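Local coordinates for protein uncharacterized HTH-type transcriptional regulator YybR (Bacillus subtilis, PDB 4A5N) that acts as a redox-sensing transcription regulator of the MarR/DUF24 type, captured here in its reduced form, and probably binds DNA through a winged helix-turn-helix domain, at the interface of chains A and B. Numbering follows the deposited sequence. Chains: chain A/B, Uncharacterized hth-type transcriptional regulator YYBR.

Contact 1: the interface of chains A and B. Residues chain A 103, 107, 110-111, 114; chain B 89, 92.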
ATOM      1  N   TRP A 103      12.292   0.396  -2.646  1.00 26.77           N
ATOM      2  CA  TRP A 103      11.830   0.811  -3.957  1.00 26.92           C
ATOM      3  C   TRP A 103      11.651   2.321  -4.000  1.00 27.77           C
ATOM      4  O   TRP A 103      12.067   2.978  -4.953  1.00 27.70           O
ATOM      5  CB  TRP A 103      10.506   0.085  -4.281  1.00 24.48           C
ATOM      6  CG  TRP A 103      10.057   0.294  -5.709  1.00 25.82           C
ATOM      7  CD1 TRP A 103      10.305  -0.540  -6.814  1.00 27.18           C
ATOM      8  CD2 TRP A 103       9.315   1.439  -6.258  1.00 26.21           C
ATOM      9  NE1 TRP A 103       9.773   0.010  -7.981  1.00 27.57           N
ATOM     10  CE2 TRP A 103       9.165   1.190  -7.703  1.00 27.74           C
ATOM     11  CE3 TRP A 103       8.818   2.625  -5.726  1.00 26.77           C
ATOM     12  CZ2 TRP A 103       8.499   2.080  -8.539  1.00 29.28           C
ATOM     13  CZ3 TRP A 103       8.135   3.513  -6.576  1.00 28.75           C
ATOM     14  CH2 TRP A 103       7.992   3.248  -7.958  1.00 28.37           C
ATOM     15  N   ASN A 107      13.861   4.580  -6.463  1.00 35.28           N
ATOM     16  CA  ASN A 107      13.143   5.059  -7.633  1.00 36.05           C
ATOM     17  C   ASN A 107      12.513   6.436  -7.489  1.00 39.61           C
ATOM     18  O   ASN A 107      11.847   6.907  -8.419  1.00 41.13           O
ATOM     19  CB  ASN A 107      12.125   4.022  -8.056  1.00 32.58           C
ATOM     20  CG  ASN A 107      12.798   2.737  -8.507  1.00 33.44           C
ATOM     21  OD1 ASN A 107      13.587   2.768  -9.445  1.00 34.81           O
ATOM     22  ND2 ASN A 107      12.580   1.648  -7.802  1.00 30.89           N
ATOM     23  N   VAL A 110      13.500   8.893 -10.599  1.00 46.86           N
ATOM     24  CA  VAL A 110      12.786   8.560 -11.837  1.00 45.83           C
ATOM     25  C   VAL A 110      11.310   8.906 -11.757  1.00 44.34           C
ATOM     26  O   VAL A 110      10.734   9.408 -12.718  1.00 45.57           O
ATOM     27  CB  VAL A 110      12.959   7.080 -12.226  1.00 43.72           C
ATOM     28  CG1 VAL A 110      11.986   6.711 -13.338  1.00 43.65           C
ATOM     29  CG2 VAL A 110      14.388   6.839 -12.693  1.00 46.48           C
ATOM     30  N   LEU A 111      10.699   8.642 -10.604  1.00 43.15           N
ATOM     31  CA  LEU A 111       9.273   8.851 -10.422  1.00 44.70           C
ATOM     32  C   LEU A 111       8.899  10.333 -10.431  1.00 48.12           C
ATOM     33  O   LEU A 111       7.941  10.745 -11.109  1.00 50.22           O
ATOM     34  CB  LEU A 111       8.831   8.215  -9.105  1.00 44.30           C
ATOM     35  CG  LEU A 111       7.346   7.935  -8.910  1.00 45.39           C
ATOM     36  CD1 LEU A 111       6.619   7.612 -10.194  1.00 45.47           C
ATOM     37  CD2 LEU A 111       7.232   6.763  -7.962  1.00 43.43           C
ATOM     38  N   TYR A 114       9.089  11.655 -13.978  1.00 52.40           N
ATOM     39  CA  TYR A 114       7.830  11.345 -14.701  1.00 52.42           C
ATOM     40  C   TYR A 114       6.710  12.308 -14.292  1.00 56.40           C
ATOM     41  O   TYR A 114       5.897  12.708 -15.131  1.00 58.00           O
ATOM     42  CB  TYR A 114       7.370   9.874 -14.530  1.00 48.60           C
ATOM     43  CG  TYR A 114       8.013   8.891 -15.508  1.00 46.86           C
ATOM     44  CD1 TYR A 114       7.747   8.955 -16.875  1.00 48.16           C
ATOM     45  CD2 TYR A 114       8.897   7.920 -15.064  1.00 44.29           C
ATOM     46  CE1 TYR A 114       8.345   8.076 -17.760  1.00 47.78           C
ATOM     47  CE2 TYR A 114       9.491   7.034 -15.939  1.00 43.96           C
ATOM     48  CZ  TYR A 114       9.227   7.121 -17.281  1.00 46.38           C
ATOM     49  OH  TYR A 114       9.838   6.238 -18.135  1.00 46.57           O
TER
ATOM     50  N   PHE B  89       9.667   0.050 -16.087  1.00 26.49           N
ATOM     51  CA  PHE B  89       9.745   0.674 -14.788  1.00 26.82           C
ATOM     52  C   PHE B  89       8.625   0.114 -13.883  1.00 26.42           C
ATOM     53  O   PHE B  89       8.844  -0.324 -12.744  1.00 26.20           O
ATOM     54  CB  PHE B  89       9.564   2.165 -14.966  1.00 28.77           C
ATOM     55  CG  PHE B  89       9.671   2.942 -13.701  1.00 30.31           C
ATOM     56  CD1 PHE B  89      10.784   2.809 -12.871  1.00 33.01           C
ATOM     57  CD2 PHE B  89       8.663   3.820 -13.326  1.00 32.59           C
ATOM     58  CE1 PHE B  89      10.885   3.537 -11.690  1.00 35.66           C
ATOM     59  CE2 PHE B  89       8.772   4.556 -12.153  1.00 34.77           C
ATOM     60  CZ  PHE B  89       9.876   4.421 -11.336  1.00 33.83           C
ATOM     61  N   THR B  92       9.199  -3.236 -12.167  1.00 23.24           N
ATOM     62  CA  THR B  92      10.042  -3.236 -10.943  1.00 25.87           C
ATOM     63  C   THR B  92       9.226  -3.281  -9.653  1.00 25.04           C
ATOM     64  O   THR B  92       9.763  -3.679  -8.625  1.00 24.86           O
ATOM     65  CB  THR B  92      11.079  -2.069 -10.859  1.00 25.67           C
ATOM     66  OG1 THR B  92      10.427  -0.836 -10.576  1.00 27.68           O
ATOM     67  CG2 THR B  92      11.852  -1.975 -12.156  1.00 25.80           C
TER
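B:Phe89 pushes its ring against the helix 94-114 of chain A, in a dimer contact of a MarR/DUF24 (HxlR-type) winged helix-turn-helix regulator, and it buries far more surface here than any neighbour. With CG anti to the backbone N (chi1 -178°), the ring reaches away from its own short helix 88-91. A:Val110 comes from the opposite direction and sets CG1 over one face of the ring, 3.8 Å from its centroid, a CH-pi contact displaced toward the rim. A:Asn107 instead meets the ring at its edge: the amide oxygen OD1 lies in the ring plane, 3.6 Å from CE1, with the amide turned 78° from the ring. The A:Trp103 side chain runs at about a right angle to that of B:Phe89, its CZ2 3.9 Å from CZ of the phenyl. The same indole supplies the polar link. Its NE1 donates to the hydroxyl OG1 of B:Thr92 at 2.8 Å, close to straight (162° at the hydrogen) and nearly within the indole plane. B:Thr92 OG1 in turn donates to the carbonyl O of B:Phe89 at 2.7 Å, in the carbonyl plane, an arrangement that probably holds the hydroxyl's hydrogen turned away from the indole N-H it accepts.

Contact 2: the interface of chains A and B. Residues chain A 15-16, 19; chain B 100-101, 104-105, 108.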
ATOM      1  N   PRO A  15      -6.742 -10.134  -3.044  1.00 33.67           N
ATOM      2  CA  PRO A  15      -5.836 -10.236  -1.924  1.00 31.45           C
ATOM      3  C   PRO A  15      -4.787  -9.105  -1.876  1.00 29.93           C
ATOM      4  O   PRO A  15      -4.318  -8.780  -0.803  1.00 27.76           O
ATOM      5  CB  PRO A  15      -5.158 -11.591  -2.133  1.00 30.62           C
ATOM      6  CG  PRO A  15      -5.288 -11.835  -3.607  1.00 33.08           C
ATOM      7  CD  PRO A  15      -6.634 -11.299  -3.946  1.00 35.22           C
ATOM      8  N   VAL A  16      -4.457  -8.513  -3.021  1.00 29.54           N
ATOM      9  CA  VAL A  16      -3.575  -7.347  -3.042  1.00 28.92           C
ATOM     10  C   VAL A  16      -4.222  -6.175  -2.282  1.00 29.27           C
ATOM     11  O   VAL A  16      -3.597  -5.584  -1.399  1.00 26.78           O
ATOM     12  CB  VAL A  16      -3.224  -6.937  -4.478  1.00 31.15           C
ATOM     13  CG1 VAL A  16      -2.312  -5.708  -4.461  1.00 29.71           C
ATOM     14  CG2 VAL A  16      -2.568  -8.112  -5.217  1.00 29.89           C
ATOM     15  N   THR A  19      -4.288  -6.735   1.569  1.00 26.73           N
ATOM     16  CA  THR A  19      -3.045  -6.340   2.200  1.00 26.24           C
ATOM     17  C   THR A  19      -2.909  -4.832   2.328  1.00 26.35           C
ATOM     18  O   THR A  19      -2.546  -4.329   3.389  1.00 24.67           O
ATOM     19  CB  THR A  19      -1.859  -6.912   1.417  1.00 24.56           C
ATOM     20  OG1 THR A  19      -2.032  -8.325   1.355  1.00 23.68           O
ATOM     21  CG2 THR A  19      -0.527  -6.590   2.093  1.00 24.35           C
TER
ATOM     22  N   MET B 100       2.219  -8.903  -1.855  1.00 24.46           N
ATOM     23  CA  MET B 100       0.930  -8.477  -1.311  1.00 25.34           C
ATOM     24  C   MET B 100      -0.155  -9.524  -1.625  1.00 25.03           C
ATOM     25  O   MET B 100      -0.970  -9.870  -0.755  1.00 25.88           O
ATOM     26  CB  MET B 100       0.536  -7.101  -1.830  1.00 25.81           C
ATOM     27  CG  MET B 100       1.483  -5.996  -1.355  1.00 27.86           C
ATOM     28  SD  MET B 100       1.020  -4.318  -1.734  1.00 32.54           S
ATOM     29  CE  MET B 100       0.693  -4.249  -3.469  1.00 35.95           C
ATOM     30  N   LYS B 101      -0.177 -10.013  -2.856  1.00 26.62           N
ATOM     31  CA  LYS B 101      -1.120 -11.062  -3.235  1.00 29.31           C
ATOM     32  C   LYS B 101      -0.979 -12.250  -2.258  1.00 28.28           C
ATOM     33  O   LYS B 101      -1.965 -12.701  -1.638  1.00 27.01           O
ATOM     34  CB  LYS B 101      -0.881 -11.569  -4.689  1.00 30.01           C
ATOM     35  CG  LYS B 101      -1.827 -12.715  -5.049  1.00 34.30           C
ATOM     36  CD  LYS B 101      -1.549 -13.368  -6.393  1.00 38.61           C
ATOM     37  CE  LYS B 101      -2.474 -14.556  -6.684  1.00 43.16           C
ATOM     38  NZ  LYS B 101      -2.198 -15.795  -5.887  1.00 42.48           N
ATOM     39  N   GLY B 104      -1.774 -11.561   1.441  1.00 25.13           N
ATOM     40  CA  GLY B 104      -3.223 -11.387   1.568  1.00 25.66           C
ATOM     41  C   GLY B 104      -3.974 -12.698   1.486  1.00 27.43           C
ATOM     42  O   GLY B 104      -4.986 -12.913   2.204  1.00 28.33           O
ATOM     43  N   GLU B 105      -3.532 -13.572   0.583  1.00 27.79           N
ATOM     44  CA  GLU B 105      -4.130 -14.913   0.459  1.00 33.67           C
ATOM     45  C   GLU B 105      -3.906 -15.766   1.701  1.00 33.25           C
ATOM     46  O   GLU B 105      -4.834 -16.354   2.230  1.00 34.24           O
ATOM     47  CB  GLU B 105      -3.552 -15.671  -0.746  1.00 35.26           C
ATOM     48  CG  GLU B 105      -4.318 -15.411  -2.008  1.00 39.69           C
ATOM     49  CD  GLU B 105      -3.625 -15.943  -3.246  1.00 41.72           C
ATOM     50  OE1 GLU B 105      -2.428 -16.320  -3.165  1.00 43.94           O
ATOM     51  OE2 GLU B 105      -4.272 -15.933  -4.302  1.00 47.12           O
ATOM     52  N   ARG B 108      -5.797 -14.058   5.171  1.00 29.31           N
ATOM     53  CA  ARG B 108      -7.153 -13.578   5.144  1.00 32.37           C
ATOM     54  C   ARG B 108      -7.897 -14.109   6.373  1.00 32.20           C
ATOM     55  O   ARG B 108      -8.542 -13.335   7.079  1.00 33.66           O
ATOM     56  CB  ARG B 108      -7.833 -14.018   3.868  1.00 35.90           C
ATOM     57  CG  ARG B 108      -9.277 -13.561   3.727  1.00 41.25           C
ATOM     58  CD  ARG B 108      -9.786 -13.791   2.305  1.00 45.54           C
ATOM     59  NE  ARG B 108      -9.304 -12.787   1.336  1.00 49.67           N
ATOM     60  CZ  ARG B 108      -9.930 -11.635   1.005  1.00 51.23           C
ATOM     61  NH1 ARG B 108     -11.082 -11.279   1.593  1.00 55.07           N
ATOM     62  NH2 ARG B 108      -9.391 -10.824   0.096  1.00 47.25           N
TER
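The N-terminal helix 15-23 of chain A lies against the long C-terminal helix 94-115 of chain B, an example of helix packing in which a threonine hydroxyl reaches the backbone of the facing helix. The one hydroxyl hydrogen of A:Thr19 must be shared between two carbonyls or alternate between them: from OG1 the bond to B:Met100 O is the shorter, 2.8 Å, and that to A:Pro15 O, one turn back in its own helix, the longer, 3.2 Å. OG1 stands anti to its carbonyl carbon (chi1 -57°), which turns the hydroxyl toward both oxygens and directs CG2 at the CB and CG of B:Met100. A valine at A:Thr19 would keep the branched shape but would probably leave the B:Met100 carbonyl without its partner from chain A. Beside the hydroxyl, A:Val16 spreads its two methyls: CG1 presses tightly on the B:Met100 methyl CE at 3.5 Å, while CG2 rests 3.8 Å from CA of B:Lys101. The A:Pro15 ring runs alongside the B:Lys101 chain, CG to CG 3.9 Å, and its CB touches CG of B:Glu105. Bent at its end, B:Lys101 brings NZ to the B:Glu105 carboxylate in a salt bridge, 2.6 Å to OE2. The start of one subunit's N-terminal helix packs across the other's long C-terminal helix, on the two-fold dimer interface.

Contact 3: the interface of chains A and B. Residues chain A 29, 97, 100-101, 104; chain B 15-16, 19.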
ATOM      1  N   GLY A  29       2.503   2.674   7.258  1.00 31.06           N
ATOM      2  CA  GLY A  29       3.832   2.267   6.826  1.00 29.82           C
ATOM      3  C   GLY A  29       4.988   2.883   7.614  1.00 28.64           C
ATOM      4  O   GLY A  29       5.944   2.171   7.948  1.00 25.69           O
ATOM      5  N   VAL A  97       7.009  -4.140   3.711  1.00 20.97           N
ATOM      6  CA  VAL A  97       7.193  -2.734   4.111  1.00 22.75           C
ATOM      7  C   VAL A  97       8.622  -2.278   3.781  1.00 23.07           C
ATOM      8  O   VAL A  97       8.829  -1.214   3.256  1.00 23.05           O
ATOM      9  CB  VAL A  97       6.919  -2.518   5.594  1.00 23.04           C
ATOM     10  CG1 VAL A  97       7.309  -1.130   5.993  1.00 25.98           C
ATOM     11  CG2 VAL A  97       5.444  -2.738   5.879  1.00 22.81           C
ATOM     12  N   MET A 100       9.121  -1.929  -0.033  1.00 22.09           N
ATOM     13  CA  MET A 100       8.568  -0.654  -0.442  1.00 24.84           C
ATOM     14  C   MET A 100       9.435   0.515  -0.059  1.00 25.92           C
ATOM     15  O   MET A 100       9.653   1.420  -0.854  1.00 28.69           O
ATOM     16  CB  MET A 100       7.180  -0.495   0.207  1.00 23.77           C
ATOM     17  CG  MET A 100       6.129  -1.397  -0.377  1.00 25.28           C
ATOM     18  SD  MET A 100       4.473  -0.894   0.250  1.00 29.60           S
ATOM     19  CE  MET A 100       4.623  -1.204   1.956  1.00 29.82           C
ATOM     20  N   LYS A 101      10.005   0.481   1.136  1.00 25.83           N
ATOM     21  CA  LYS A 101      10.996   1.477   1.496  1.00 27.65           C
ATOM     22  C   LYS A 101      12.149   1.519   0.476  1.00 28.92           C
ATOM     23  O   LYS A 101      12.527   2.605  -0.030  1.00 28.83           O
ATOM     24  CB  LYS A 101      11.509   1.245   2.923  1.00 29.60           C
ATOM     25  CG  LYS A 101      12.629   2.185   3.319  1.00 32.27           C
ATOM     26  CD  LYS A 101      12.957   2.119   4.798  1.00 36.35           C
ATOM     27  CE  LYS A 101      14.338   1.538   5.010  1.00 37.94           C
ATOM     28  NZ  LYS A 101      15.324   2.628   4.763  1.00 39.87           N
ATOM     29  N   GLY A 104      11.026   2.882  -2.967  1.00 27.93           N
ATOM     30  CA  GLY A 104      10.795   4.319  -2.892  1.00 29.76           C
ATOM     31  C   GLY A 104      12.102   5.110  -2.856  1.00 32.17           C
ATOM     32  O   GLY A 104      12.220   6.126  -3.533  1.00 35.42           O
TER
ATOM     33  N   PRO B  15       9.975   7.116   2.310  1.00 33.69           N
ATOM     34  CA  PRO B  15       9.978   6.296   1.074  1.00 31.73           C
ATOM     35  C   PRO B  15       8.922   5.177   1.025  1.00 30.32           C
ATOM     36  O   PRO B  15       8.500   4.807  -0.074  1.00 29.37           O
ATOM     37  CB  PRO B  15      11.412   5.768   0.991  1.00 33.25           C
ATOM     38  CG  PRO B  15      11.938   5.829   2.380  1.00 35.26           C
ATOM     39  CD  PRO B  15      11.165   6.876   3.145  1.00 36.15           C
ATOM     40  N   VAL B  16       8.473   4.683   2.190  1.00 28.03           N
ATOM     41  CA  VAL B  16       7.372   3.706   2.262  1.00 28.31           C
ATOM     42  C   VAL B  16       6.054   4.344   1.798  1.00 28.94           C
ATOM     43  O   VAL B  16       5.338   3.797   0.925  1.00 28.33           O
ATOM     44  CB  VAL B  16       7.180   3.176   3.689  1.00 29.98           C
ATOM     45  CG1 VAL B  16       6.044   2.169   3.735  1.00 29.76           C
ATOM     46  CG2 VAL B  16       8.441   2.506   4.203  1.00 30.00           C
ATOM     47  N   THR B  19       6.135   4.974  -2.013  1.00 28.56           N
ATOM     48  CA  THR B  19       5.733   3.803  -2.772  1.00 28.63           C
ATOM     49  C   THR B  19       4.236   3.528  -2.723  1.00 30.64           C
ATOM     50  O   THR B  19       3.634   3.224  -3.752  1.00 32.14           O
ATOM     51  CB  THR B  19       6.510   2.571  -2.339  1.00 27.61           C
ATOM     52  OG1 THR B  19       7.900   2.867  -2.458  1.00 26.35           O
ATOM     53  CG2 THR B  19       6.151   1.388  -3.203  1.00 28.81           C
TER
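B:Val16 and A:Lys101 meet in the apolar part of this dimer contact, where helix 15-23 of chain B packs on helix 94-114 of chain A, as expected of an HxlR-type regulator that pairs through its terminal helices. B:Val16 buries the most surface here and uses its two methyls on different partners. CG1, anti to the backbone N (chi1 -180°), reaches CA of A:Gly29 at 3.8 Å and the methyl CE of A:Met100 at 4.1 Å. It thereby joins helix 28-35 to the contact. CG2 instead sits 3.6 Å from CB of A:Lys101, near the carbonyl of A:Val97. The ring of B:Pro15 runs alongside the A:Lys101 chain in parallel, with the two CG atoms 3.8 Å apart. A:Met100 turns its CB and CG toward CG2 of B:Thr19, and its bend at chi3 (-64°) carries CE toward the valine.

The polar contacts gather on the B:Thr19 hydroxyl. The amide N of A:Gly104 lies 3.2 Å from B:Thr19 OG1, but its N-H also faces A:Met100 O in its own helix and could at most share itself with the hydroxyl as a weaker bond. The hydroxyl's single hydrogen is shared or alternates between two carbonyls: B:Pro15 O in its own helix, 3.1 Å from OG1, and, across the interface, A:Met100 O, 2.8 Å from B:Thr19 OG1, the donor tilted 35° from the carbonyl plane.

Contacts 2 and 3 are twins related by the two-fold axis: each sets residues 15, 16 and 19 of one chain against residues 100, 101 and 104 of the other, with centres of C-alpha atoms about 17 Å apart. Contact 1 lies about 12 Å from contact 3 and 23 Å from contact 2, measured likewise. Contacts 1 and 3 share chain A's helix 94-114, which receives the partner's N-terminal helix on one stretch and its 88-92 segment farther along. Each chain's long C-terminal helix would, by the symmetry, meet both partner segments, and shifts between them could plausibly move the presumed DNA-binding winged helix-turn-helix regions.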